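Local atomic coordinates of fluvirucin B1 DH domain from module 1 (Actinomadura vulgaris, PDB entry 6OBV), a protein that probably catalyses the dehydration of a carrier-protein-bound beta-hydroxyacyl intermediate in module 1 of the fluvirucin B1 polyketide synthase. Residues G111-Q116 / A136-R141; I58-H63 / L107-D112; H37-A42 / F82-V87; E99-E104 / R145-T150. All blocks are in the same frame, centred on the assembly; numbering follows the deposited sequence.

Contact 1. Residues G111-Q116 / A136-R141; sequences GDEPVQ and ARTGQR
With chi1 at 65°, Arg137 sets CG between its own backbone N and carbonyl carbon and then runs extended to NE, while Gln116 keeps CG beside its backbone N (chi1 -70°). The two side chains therefore lie alongside each other, pointing the same way from one face of the strand pair. Gln116 OE1 meets the edge of the guanidinium group: Arg137 NE donates to it over 2.6 Å, nearly straight (163°) and almost in line with the amide C=O. Arg137 NH2 adds a weak bond of 3.2 Å to the same oxygen, and the amide and guanidinium planes are nearly coplanar. The backbones of the same two residues form an antiparallel hydrogen-bonded pair, Gln116 N to Arg137 O (2.8 Å) and Arg137 N to Gln116 O (3.1 Å). Val115 spreads its methyls, CG2 against Thr138 CG2 at 3.6 Å and CG1 against Ala136 CB at 3.9 Å. Thr138 opens a type II' turn with Gly139 as its second residue, and Arg141 NH2 returns to Thr138 OG1 at 2.6 Å. The contact lies at one end of the hairpin of strands 115-121 and 130-137. Val115 is bonded through its backbone to Ile58 of strand 52-58, Ala136 to Thr144 of strand 144-152, and Arg137 NH1 makes a salt bridge with Glu45 of the second subunit.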
loop_
_atom_site.group_PDB
_atom_site.type_symbol
_atom_site.label_atom_id
_atom_site.label_comp_id
_atom_site.label_asym_id
_atom_site.label_seq_id
_atom_site.Cartn_x
_atom_site.Cartn_y
_atom_site.Cartn_z
ATOM N N GLY A 111 4.363 25.063 -4.808
ATOM C CA GLY A 111 3.043 25.619 -5.085
ATOM C C GLY A 111 1.954 24.755 -4.476
ATOM O O GLY A 111 2.088 24.233 -3.362
ATOM N N ASP A 112 0.859 24.591 -5.221
ATOM C CA ASP A 112 -0.263 23.758 -4.793
ATOM C C ASP A 112 -0.210 22.346 -5.380
ATOM O O ASP A 112 -1.224 21.637 -5.372
ATOM C CB ASP A 112 -1.593 24.431 -5.154
ATOM C CG ASP A 112 -1.788 24.580 -6.650
ATOM O OD1 ASP A 112 -0.819 24.372 -7.416
ATOM O OD2 ASP A 112 -2.922 24.895 -7.066
ATOM N N GLU A 113 0.936 21.930 -5.895
ATOM C CA GLU A 113 1.063 20.580 -6.403
ATOM C C GLU A 113 0.915 19.581 -5.259
ATOM O O GLU A 113 1.514 19.771 -4.196
ATOM C CB GLU A 113 2.412 20.407 -7.083
ATOM C CG GLU A 113 2.351 20.477 -8.591
ATOM C CD GLU A 113 3.605 19.921 -9.220
ATOM O OE1 GLU A 113 3.631 18.701 -9.515
ATOM O OE2 GLU A 113 4.568 20.703 -9.392
ATOM N N PRO A 114 0.132 18.520 -5.427
ATOM C CA PRO A 114 0.007 17.523 -4.362
ATOM C C PRO A 114 1.271 16.694 -4.203
ATOM O O PRO A 114 2.053 16.510 -5.138
ATOM C CB PRO A 114 -1.164 16.660 -4.829
ATOM C CG PRO A 114 -1.141 16.779 -6.276
ATOM C CD PRO A 114 -0.716 18.196 -6.577
ATOM N N VAL A 115 1.455 16.182 -2.992
ATOM C CA VAL A 115 2.597 15.349 -2.636
ATOM C C VAL A 115 2.085 14.000 -2.156
ATOM O O VAL A 115 1.235 13.934 -1.258
ATOM C CB VAL A 115 3.455 16.022 -1.556
ATOM C CG1 VAL A 115 4.635 15.151 -1.188
ATOM C CG2 VAL A 115 3.896 17.419 -2.013
ATOM N N GLN A 116 2.603 12.927 -2.756
ATOM C CA GLN A 116 2.326 11.577 -2.281
ATOM C C GLN A 116 3.263 11.232 -1.129
ATOM O O GLN A 116 4.470 11.466 -1.217
ATOM C CB GLN A 116 2.509 10.566 -3.412
ATOM C CG GLN A 116 1.455 10.643 -4.483
ATOM C CD GLN A 116 1.598 9.515 -5.484
ATOM O OE1 GLN A 116 2.716 9.021 -5.740
ATOM N NE2 GLN A 116 0.468 9.080 -6.044
ATOM N N ALA A 136 8.594 10.534 -0.223
ATOM C CA ALA A 136 7.631 11.455 -0.806
ATOM C C ALA A 136 7.971 11.676 -2.264
ATOM O O ALA A 136 9.117 11.499 -2.698
ATOM C CB ALA A 136 7.599 12.800 -0.055
ATOM N N ARG A 137 6.953 12.065 -3.025
ATOM C CA ARG A 137 7.176 12.453 -4.411
ATOM C C ARG A 137 5.987 13.265 -4.890
ATOM O O ARG A 137 4.893 13.201 -4.316
ATOM C CB ARG A 137 7.384 11.232 -5.307
ATOM C CG ARG A 137 6.169 10.359 -5.415
ATOM C CD ARG A 137 6.182 9.584 -6.707
ATOM N NE ARG A 137 5.052 8.662 -6.792
ATOM C CZ ARG A 137 5.037 7.569 -7.551
ATOM N NH1 ARG A 137 6.094 7.262 -8.290
ATOM N NH2 ARG A 137 3.968 6.778 -7.566
ATOM N N THR A 138 6.227 14.061 -5.933
ATOM C CA THR A 138 5.189 14.831 -6.601
ATOM C C THR A 138 5.156 14.424 -8.058
ATOM O O THR A 138 6.207 14.167 -8.659
ATOM C CB THR A 138 5.426 16.344 -6.514
ATOM O OG1 THR A 138 6.551 16.697 -7.325
ATOM C CG2 THR A 138 5.704 16.760 -5.104
ATOM N N GLY A 139 3.950 14.387 -8.618
ATOM C CA GLY A 139 3.785 13.951 -9.993
ATOM C C GLY A 139 4.422 12.597 -10.212
ATOM O O GLY A 139 4.253 11.662 -9.416
ATOM N N GLN A 140 5.190 12.491 -11.291
ATOM C CA GLN A 140 5.855 11.253 -11.676
ATOM C C GLN A 140 7.362 11.319 -11.431
ATOM O O GLN A 140 8.147 10.677 -12.136
ATOM C CB GLN A 140 5.547 10.929 -13.139
ATOM C CG GLN A 140 5.336 12.161 -14.011
ATOM C CD GLN A 140 4.882 11.808 -15.417
ATOM O OE1 GLN A 140 4.980 10.656 -15.842
ATOM N NE2 GLN A 140 4.390 12.803 -16.150
ATOM N N ARG A 141 7.779 12.101 -10.444
ATOM C CA ARG A 141 9.168 12.116 -10.025
ATOM C C ARG A 141 9.476 10.862 -9.206
ATOM O O ARG A 141 8.566 10.207 -8.691
ATOM C CB ARG A 141 9.449 13.382 -9.215
ATOM C CG ARG A 141 10.391 14.380 -9.892
ATOM C CD ARG A 141 9.632 15.493 -10.590
ATOM N NE ARG A 141 8.858 16.312 -9.657
ATOM C CZ ARG A 141 9.297 17.441 -9.099
ATOM N NH1 ARG A 141 10.515 17.895 -9.374
ATOM N NH2 ARG A 141 8.515 18.118 -8.264
#

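Contact 2. Residues I58-H63 / L107-D112; sequences ISTTTH and LVIEGD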
loop_
_atom_site.group_PDB
_atom_site.type_symbol
_atom_site.label_atom_id
_atom_site.label_comp_id
_atom_site.label_asym_id
_atom_site.label_seq_id
_atom_site.Cartn_x
_atom_site.Cartn_y
_atom_site.Cartn_z
ATOM N N ILE A 58 -0.769 15.172 0.502
ATOM C CA ILE A 58 -0.944 16.510 1.053
ATOM C C ILE A 58 -0.801 17.532 -0.068
ATOM O O ILE A 58 -0.257 17.250 -1.137
ATOM C CB ILE A 58 0.056 16.812 2.198
ATOM C CG1 ILE A 58 1.484 16.697 1.700
ATOM C CG2 ILE A 58 -0.167 15.874 3.398
ATOM C CD1 ILE A 58 2.515 16.884 2.789
ATOM N N SER A 59 -1.303 18.735 0.195
ATOM C CA SER A 59 -1.226 19.847 -0.750
ATOM C C SER A 59 -1.619 21.104 0.004
ATOM O O SER A 59 -2.351 21.032 0.990
ATOM C CB SER A 59 -2.143 19.640 -1.954
ATOM O OG SER A 59 -3.376 20.307 -1.776
ATOM N N THR A 60 -1.137 22.260 -0.466
ATOM C CA THR A 60 -1.535 23.506 0.192
ATOM C C THR A 60 -3.045 23.699 0.154
ATOM O O THR A 60 -3.592 24.451 0.969
ATOM C CB THR A 60 -0.840 24.722 -0.442
ATOM O OG1 THR A 60 -1.242 24.845 -1.809
ATOM C CG2 THR A 60 0.684 24.583 -0.389
ATOM N N THR A 61 -3.738 23.011 -0.755
ATOM C CA THR A 61 -5.185 23.150 -0.852
ATOM C C THR A 61 -5.893 22.424 0.286
ATOM O O THR A 61 -6.873 22.932 0.831
ATOM C CB THR A 61 -5.668 22.609 -2.201
ATOM O OG1 THR A 61 -5.125 23.417 -3.240
ATOM C CG2 THR A 61 -7.174 22.613 -2.283
ATOM N N THR A 62 -5.417 21.229 0.642
ATOM C CA THR A 62 -6.028 20.433 1.698
ATOM C C THR A 62 -5.375 20.662 3.053
ATOM O O THR A 62 -6.003 20.407 4.090
ATOM C CB THR A 62 -5.935 18.945 1.341
ATOM O OG1 THR A 62 -4.569 18.625 1.043
ATOM C CG2 THR A 62 -6.831 18.619 0.126
ATOM N N HIS A 63 -4.133 21.130 3.048
ATOM C CA HIS A 63 -3.346 21.421 4.246
ATOM C C HIS A 63 -2.796 22.837 4.111
ATOM O O HIS A 63 -1.613 23.031 3.803
ATOM C CB HIS A 63 -2.222 20.397 4.400
ATOM C CG HIS A 63 -2.707 18.984 4.545
ATOM N ND1 HIS A 63 -3.185 18.242 3.483
ATOM C CD2 HIS A 63 -2.796 18.183 5.633
ATOM C CE1 HIS A 63 -3.544 17.045 3.911
ATOM N NE2 HIS A 63 -3.316 16.983 5.214
ATOM N N LEU A 107 12.024 18.356 2.110
ATOM C CA LEU A 107 10.880 18.164 1.221
ATOM C C LEU A 107 10.356 19.547 0.869
ATOM O O LEU A 107 9.762 20.223 1.720
ATOM C CB LEU A 107 9.792 17.319 1.888
ATOM C CG LEU A 107 8.415 17.315 1.213
ATOM C CD1 LEU A 107 8.489 16.911 -0.283
ATOM C CD2 LEU A 107 7.459 16.419 1.977
ATOM N N VAL A 108 10.624 19.982 -0.363
ATOM C CA VAL A 108 10.110 21.244 -0.881
ATOM C C VAL A 108 8.692 21.015 -1.389
ATOM O O VAL A 108 8.431 20.048 -2.120
ATOM C CB VAL A 108 11.015 21.778 -2.008
ATOM C CG1 VAL A 108 10.312 22.853 -2.796
ATOM C CG2 VAL A 108 12.327 22.309 -1.461
ATOM N N ILE A 109 7.775 21.905 -1.017
ATOM C CA ILE A 109 6.417 21.902 -1.552
ATOM C C ILE A 109 6.344 22.941 -2.653
ATOM O O ILE A 109 6.449 24.141 -2.380
ATOM C CB ILE A 109 5.365 22.217 -0.477
ATOM C CG1 ILE A 109 5.580 21.396 0.798
ATOM C CG2 ILE A 109 3.977 22.023 -1.085
ATOM C CD1 ILE A 109 5.226 19.935 0.676
ATOM N N GLU A 110 6.119 22.504 -3.886
ATOM C CA GLU A 110 6.133 23.408 -5.032
ATOM C C GLU A 110 4.709 23.883 -5.316
ATOM O O GLU A 110 3.939 23.200 -5.995
ATOM C CB GLU A 110 6.749 22.719 -6.244
ATOM C CG GLU A 110 7.303 23.688 -7.280
ATOM C CD GLU A 110 8.278 24.701 -6.680
ATOM O OE1 GLU A 110 9.300 24.275 -6.090
ATOM O OE2 GLU A 110 8.018 25.923 -6.808
ATOM N N GLY A 111 4.363 25.063 -4.808
ATOM C CA GLY A 111 3.043 25.619 -5.085
ATOM C C GLY A 111 1.954 24.755 -4.476
ATOM O O GLY A 111 2.088 24.233 -3.362
ATOM N N ASP A 112 0.859 24.591 -5.221
ATOM C CA ASP A 112 -0.263 23.758 -4.793
ATOM C C ASP A 112 -0.210 22.346 -5.380
ATOM O O ASP A 112 -1.224 21.637 -5.372
ATOM C CB ASP A 112 -1.593 24.431 -5.154
ATOM C CG ASP A 112 -1.788 24.580 -6.650
ATOM O OD1 ASP A 112 -0.819 24.372 -7.416
ATOM O OD2 ASP A 112 -2.922 24.895 -7.066
HETATM O O HOH W 1 1.116 21.786 -2.621
#
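Thr60 presses its side chain into the backbone of Gly111 and Asp112, beginning with CB, which stands 4.2 Å from Gly111 O. One branch, OG1, lies between the backbone N and the carbonyl carbon of its own residue (chi1 63°), a rotation that brings it to 3.3 Å from Asp112 CA and 3.4 Å from Asp112 CB. The other branch, CG2, points at Gly111 O from 3.3 Å and reaches Ile109 CG2 at 4.2 Å, so the methyl packs against both a carbonyl oxygen and an apolar side chain. The side chains of Thr60 and Asp112 cross at about a right angle. Water 1 adds a polar link: it accepts from Thr60 N at 3.2 Å and donates to Gly111 O at 2.7 Å, serving a backbone N-H and a carbonyl that do not meet directly. Here two connecting loops of the N-terminal half of the dehydratase come together, one leaving strand 52-58 and the other leading into strand 115-121. The first is shaped by an ST turn, in which Ser59 OG accepts from Thr61 N at 2.9 Å; the same oxygen also takes the N-H of Thr62. Further on, Thr62 OG1 shares a hydrogen bond with His63 ND1, while His63 NE2 is bonded to Pro38 O. On the other loop, Ile109 packs against Val115 and Val75.

Contact 3. Residues H37-A42 / F82-V87; sequences HPMLGA and FVELAV
The imidazole of His37 offers its NE2 edge to Glu84, with Pro38 CD on one face, 3.3 Å above the plane and offset toward the rim, and with Met39 CA and Glu84 CG at the edge in its plane. His37 NE2 donates to Glu84 OE2 over 2.6 Å in a fairly straight bond (161°). The oxygen lies close to the ring plane and is approached on its anti side, somewhat out of the carboxylate plane; ring and carboxylate are nearly coplanar. At the other ring nitrogen, His37 ND1 accepts from Met39 N at 3.1 Å, so the imidazole is fixed at both nitrogens and its rotation is set. Glu84 sends CG anti to its backbone N (chi1 166°) and then bends at chi2 (74°), a path that swings the carboxylate off the helix toward His37. Its two oxygens have further donors in a neighbouring loop, Gly224 N at OE2 and Ile225 N at OE1, so three N-H groups converge on this buried carboxylate. The pairing joins the start of strand 40-45 to helix 79-92, the central helix around which the strands of a hotdog fold curl, as expected for a polyketide synthase dehydratase. Beside the polar pair the joint is apolar. Met39, bent at chi3, lays CE against Leu85 CD2 at 3.6 Å and Glu84 CG at 3.9 Å. Leu85 CD2 also meets the fork of Leu40, 3.7 Å from Leu40 CG, and the two leucines approach at a slant. Leu85 also packs on Leu117 and Val119 of strand 115-121, while Met39 also touches Ile58 and His63.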
loop_
_atom_site.group_PDB
_atom_site.type_symbol
_atom_site.label_atom_id
_atom_site.label_comp_id
_atom_site.label_asym_id
_atom_site.label_seq_id
_atom_site.Cartn_x
_atom_site.Cartn_y
_atom_site.Cartn_z
ATOM N N HIS A 37 -6.456 9.920 9.863
ATOM C CA HIS A 37 -5.403 10.878 10.127
ATOM C C HIS A 37 -5.449 11.897 9.002
ATOM O O HIS A 37 -5.812 11.539 7.880
ATOM C CB HIS A 37 -4.038 10.179 10.185
ATOM C CG HIS A 37 -2.926 11.070 10.642
ATOM N ND1 HIS A 37 -2.211 11.866 9.777
ATOM C CD2 HIS A 37 -2.413 11.294 11.873
ATOM C CE1 HIS A 37 -1.305 12.547 10.456
ATOM N NE2 HIS A 37 -1.400 12.211 11.729
ATOM N N PRO A 38 -5.124 13.175 9.264
ATOM C CA PRO A 38 -5.231 14.189 8.192
ATOM C C PRO A 38 -4.250 14.009 7.043
ATOM O O PRO A 38 -4.510 14.513 5.945
ATOM C CB PRO A 38 -4.979 15.514 8.934
ATOM C CG PRO A 38 -5.373 15.241 10.358
ATOM C CD PRO A 38 -4.953 13.799 10.592
ATOM N N MET A 39 -3.125 13.324 7.243
ATOM C CA MET A 39 -2.137 13.205 6.185
ATOM C C MET A 39 -1.986 11.791 5.662
ATOM O O MET A 39 -1.442 11.619 4.567
ATOM C CB MET A 39 -0.759 13.697 6.666
ATOM C CG MET A 39 -0.776 15.098 7.243
ATOM S SD MET A 39 0.879 15.796 7.457
ATOM C CE MET A 39 1.489 14.870 8.835
ATOM N N LEU A 40 -2.441 10.789 6.416
ATOM C CA LEU A 40 -2.381 9.388 6.009
ATOM C C LEU A 40 -3.778 8.796 6.010
ATOM O O LEU A 40 -4.527 8.983 6.973
ATOM C CB LEU A 40 -1.506 8.570 6.947
ATOM C CG LEU A 40 -0.084 9.061 7.073
ATOM C CD1 LEU A 40 0.460 8.447 8.318
ATOM C CD2 LEU A 40 0.727 8.673 5.819
ATOM N N GLY A 41 -4.111 8.058 4.953
ATOM C CA GLY A 41 -5.435 7.503 4.799
ATOM C C GLY A 41 -5.509 5.995 4.637
ATOM O O GLY A 41 -6.621 5.452 4.597
ATOM N N ALA A 42 -4.370 5.297 4.548
ATOM C CA ALA A 42 -4.417 3.861 4.279
ATOM C C ALA A 42 -3.241 3.134 4.918
ATOM O O ALA A 42 -2.119 3.643 4.930
ATOM C CB ALA A 42 -4.437 3.588 2.770
ATOM N N PHE A 82 7.371 15.213 9.896
ATOM C CA PHE A 82 7.909 13.865 9.783
ATOM C C PHE A 82 7.824 13.139 11.114
ATOM O O PHE A 82 7.579 11.929 11.150
ATOM C CB PHE A 82 9.344 13.927 9.268
ATOM C CG PHE A 82 9.445 14.360 7.833
ATOM C CD1 PHE A 82 8.851 13.609 6.830
ATOM C CD2 PHE A 82 10.108 15.529 7.491
ATOM C CE1 PHE A 82 8.935 14.010 5.503
ATOM C CE2 PHE A 82 10.188 15.939 6.163
ATOM C CZ PHE A 82 9.610 15.179 5.173
ATOM N N VAL A 83 8.031 13.865 12.215
ATOM C CA VAL A 83 7.790 13.307 13.539
ATOM C C VAL A 83 6.347 12.832 13.645
ATOM O O VAL A 83 6.064 11.739 14.147
ATOM C CB VAL A 83 8.112 14.351 14.629
ATOM C CG1 VAL A 83 7.422 13.990 15.924
ATOM C CG2 VAL A 83 9.627 14.509 14.850
ATOM N N GLU A 84 5.405 13.655 13.184
ATOM C CA GLU A 84 3.999 13.269 13.266
ATOM C C GLU A 84 3.703 12.051 12.392
ATOM O O GLU A 84 2.960 11.146 12.801
ATOM C CB GLU A 84 3.084 14.430 12.872
ATOM C CG GLU A 84 1.617 13.996 12.609
ATOM C CD GLU A 84 0.839 13.676 13.901
ATOM O OE1 GLU A 84 1.443 13.787 15.000
ATOM O OE2 GLU A 84 -0.372 13.328 13.817
ATOM N N LEU A 85 4.292 12.001 11.199
ATOM C CA LEU A 85 4.054 10.875 10.302
ATOM C C LEU A 85 4.621 9.587 10.875
ATOM O O LEU A 85 3.956 8.541 10.875
ATOM C CB LEU A 85 4.675 11.167 8.937
ATOM C CG LEU A 85 3.861 12.159 8.116
ATOM C CD1 LEU A 85 4.569 12.593 6.839
ATOM C CD2 LEU A 85 2.474 11.565 7.794
ATOM N N ALA A 86 5.859 9.649 11.366
ATOM C CA ALA A 86 6.511 8.474 11.919
ATOM C C ALA A 86 5.776 7.968 13.160
ATOM O O ALA A 86 5.611 6.758 13.346
ATOM C CB ALA A 86 7.974 8.807 12.241
ATOM N N VAL A 87 5.318 8.874 14.023
ATOM C CA VAL A 87 4.639 8.426 15.236
ATOM C C VAL A 87 3.293 7.787 14.898
ATOM O O VAL A 87 2.933 6.742 15.457
ATOM C CB VAL A 87 4.500 9.596 16.223
ATOM C CG1 VAL A 87 3.442 9.252 17.272
ATOM C CG2 VAL A 87 5.851 9.865 16.895
#

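Contact 4. Residues E99-E104 / R145-T150; sequences EELTLE and RHAAGT
Backbone hydrogen bonds tie Thr102 to Ala148 and Glu100 to Thr150 in an antiparallel ladder. Thr102 N to Ala148 O is 2.9 Å and practically straight (176°), and Ala148 N to Thr102 O returns at 3.1 Å. At one end Thr150 O receives both Glu99 N, weakly, and Glu100 N, the mark of a classic beta bulge; toward the other end Glu104 N reaches His146 O. Between the bonded pairs Gly149, with no side chain, sits 4.1 Å from Leu101 measured CA to CA. Apolar contacts occupy the face of Leu101, Leu103 and Ala147, where CD1 of each leucine comes to 4.0 Å from Ala147 CB. This face turns to helix 79-92, with Leu101 on Ala86 and Leu103 and Ala147 on Phe82, as sheet meets central helix in a hotdog fold. Polar groups gather on the other face. Thr102 OG1 donates to the syn lone pair of Glu100 OE1 at 2.5 Å, and water 2 donates to Glu100 OE2 and to Ala148 O, joining side chain to the neighbouring strand. Glu104 and Arg145 form a salt bridge: Arg145 NE meets Glu104 OE1 at 2.8 Å, from above the carboxylate plane, and NH2 adds a weak bond. Carboxylate and guanidinium stand steeply to each other (75°). Glu104 OE2 lies over the guanidinium face whose centre Ala148 CB covers, 3.3 Å from that CB. At the far end Glu99 runs alongside Thr150 and forms its salt bridge with Arg129.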
loop_
_atom_site.group_PDB
_atom_site.type_symbol
_atom_site.label_atom_id
_atom_site.label_comp_id
_atom_site.label_asym_id
_atom_site.label_seq_id
_atom_site.Cartn_x
_atom_site.Cartn_y
_atom_site.Cartn_z
ATOM N N GLU A 99 12.095 6.241 18.832
ATOM C CA GLU A 99 13.396 6.168 19.490
ATOM C C GLU A 99 14.405 7.104 18.827
ATOM O O GLU A 99 15.195 7.765 19.502
ATOM C CB GLU A 99 13.885 4.721 19.466
ATOM C CG GLU A 99 15.324 4.486 19.874
ATOM C CD GLU A 99 15.682 3.007 19.813
ATOM O OE1 GLU A 99 15.244 2.252 20.702
ATOM O OE2 GLU A 99 16.381 2.590 18.868
ATOM N N GLU A 100 14.371 7.197 17.510
ATOM C CA GLU A 100 15.328 8.003 16.769
ATOM C C GLU A 100 14.700 8.346 15.422
ATOM O O GLU A 100 14.016 7.511 14.830
ATOM C CB GLU A 100 16.650 7.239 16.601
ATOM C CG GLU A 100 17.828 8.065 16.137
ATOM C CD GLU A 100 17.860 8.218 14.631
ATOM O OE1 GLU A 100 18.335 9.273 14.145
ATOM O OE2 GLU A 100 17.396 7.281 13.939
ATOM N N LEU A 101 14.898 9.580 14.956
ATOM C CA LEU A 101 14.573 9.926 13.569
ATOM C C LEU A 101 15.570 10.973 13.072
ATOM O O LEU A 101 15.797 11.985 13.744
ATOM C CB LEU A 101 13.139 10.447 13.449
ATOM C CG LEU A 101 12.496 10.689 12.077
ATOM C CD1 LEU A 101 11.938 9.398 11.494
ATOM C CD2 LEU A 101 11.368 11.688 12.192
ATOM N N THR A 102 16.190 10.718 11.919
ATOM C CA THR A 102 17.074 11.683 11.272
ATOM C C THR A 102 16.380 12.206 10.027
ATOM O O THR A 102 15.820 11.417 9.254
ATOM C CB THR A 102 18.431 11.075 10.900
ATOM O OG1 THR A 102 19.016 10.447 12.041
ATOM C CG2 THR A 102 19.388 12.150 10.413
ATOM N N LEU A 103 16.386 13.534 9.851
ATOM C CA LEU A 103 15.915 14.122 8.605
ATOM C C LEU A 103 17.053 14.074 7.595
ATOM O O LEU A 103 18.167 14.528 7.873
ATOM C CB LEU A 103 15.434 15.561 8.814
ATOM C CG LEU A 103 14.165 15.807 9.663
ATOM C CD1 LEU A 103 13.059 14.715 9.497
ATOM C CD2 LEU A 103 14.477 16.062 11.121
ATOM N N GLU A 104 16.790 13.492 6.433
ATOM C CA GLU A 104 17.840 13.262 5.447
ATOM C C GLU A 104 17.820 14.283 4.320
ATOM O O GLU A 104 18.855 14.876 3.999
ATOM C CB GLU A 104 17.706 11.851 4.870
ATOM C CG GLU A 104 17.466 10.810 5.934
ATOM C CD GLU A 104 17.741 9.422 5.431
ATOM O OE1 GLU A 104 17.607 9.212 4.211
ATOM O OE2 GLU A 104 18.104 8.549 6.245
ATOM N N ARG A 145 13.652 9.658 -0.110
ATOM C CA ARG A 145 13.581 9.408 1.318
ATOM C C ARG A 145 13.925 10.678 2.092
ATOM O O ARG A 145 14.974 11.281 1.878
ATOM C CB ARG A 145 14.523 8.267 1.713
ATOM C CG ARG A 145 14.125 7.640 3.047
ATOM C CD ARG A 145 14.985 6.458 3.413
ATOM N NE ARG A 145 16.382 6.820 3.593
ATOM C CZ ARG A 145 17.301 5.991 4.078
ATOM N NH1 ARG A 145 16.965 4.754 4.432
ATOM N NH2 ARG A 145 18.554 6.397 4.211
ATOM N N HIS A 146 13.024 11.091 2.983
ATOM C CA HIS A 146 13.203 12.330 3.730
ATOM C C HIS A 146 13.535 12.114 5.196
ATOM O O HIS A 146 14.015 13.044 5.849
ATOM C CB HIS A 146 11.933 13.195 3.623
ATOM C CG HIS A 146 11.673 13.703 2.233
ATOM N ND1 HIS A 146 12.429 14.696 1.656
ATOM C CD2 HIS A 146 10.760 13.335 1.299
ATOM C CE1 HIS A 146 11.989 14.929 0.432
ATOM N NE2 HIS A 146 10.976 14.112 0.193
ATOM N N ALA A 147 13.299 10.921 5.725
ATOM C CA ALA A 147 13.400 10.687 7.158
ATOM C C ALA A 147 13.553 9.191 7.360
ATOM O O ALA A 147 12.917 8.395 6.660
ATOM C CB ALA A 147 12.159 11.204 7.902
ATOM N N ALA A 148 14.416 8.811 8.287
ATOM C CA ALA A 148 14.609 7.405 8.598
ATOM C C ALA A 148 14.922 7.301 10.073
ATOM O O ALA A 148 15.644 8.143 10.617
ATOM C CB ALA A 148 15.745 6.784 7.780
ATOM N N GLY A 149 14.373 6.281 10.719
ATOM C CA GLY A 149 14.722 6.078 12.109
ATOM C C GLY A 149 14.245 4.771 12.689
ATOM O O GLY A 149 14.219 3.754 11.989
ATOM N N THR A 150 13.865 4.789 13.971
ATOM C CA THR A 150 13.535 3.576 14.703
ATOM C C THR A 150 12.406 3.841 15.685
ATOM O O THR A 150 12.443 4.815 16.452
ATOM C CB THR A 150 14.761 3.042 15.445
ATOM O OG1 THR A 150 15.756 2.666 14.490
ATOM C CG2 THR A 150 14.390 1.834 16.273
HETATM O O HOH W 2 18.155 7.360 11.333
#

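Overall arrangement
All four contacts lie in the chain's first half, consistent with the first hotdog of a double-hotdog dehydratase fold. Contacts 1 and 2, centres about 8 Å apart, share Gly111 and Asp112, and Pro114 packs on Ser59. Phe82 of helix 79-92 in contact 3 packs on His146 of contact 4, the centres of contacts 3 and 4 being about 14 Å apart. Contacts 2 and 4 are farthest apart, about 21 Å between centres, yet Leu107 touches His146. Contact 3 closes before contacts 1 and 4 begin, contact 2 alternates with 3 and 4, and contact 1 falls between the segments of contact 4; strands 130-137 and 144-152 are sheet neighbours. Strand 97-103 also pairs with strand 247-257, linking to the second half.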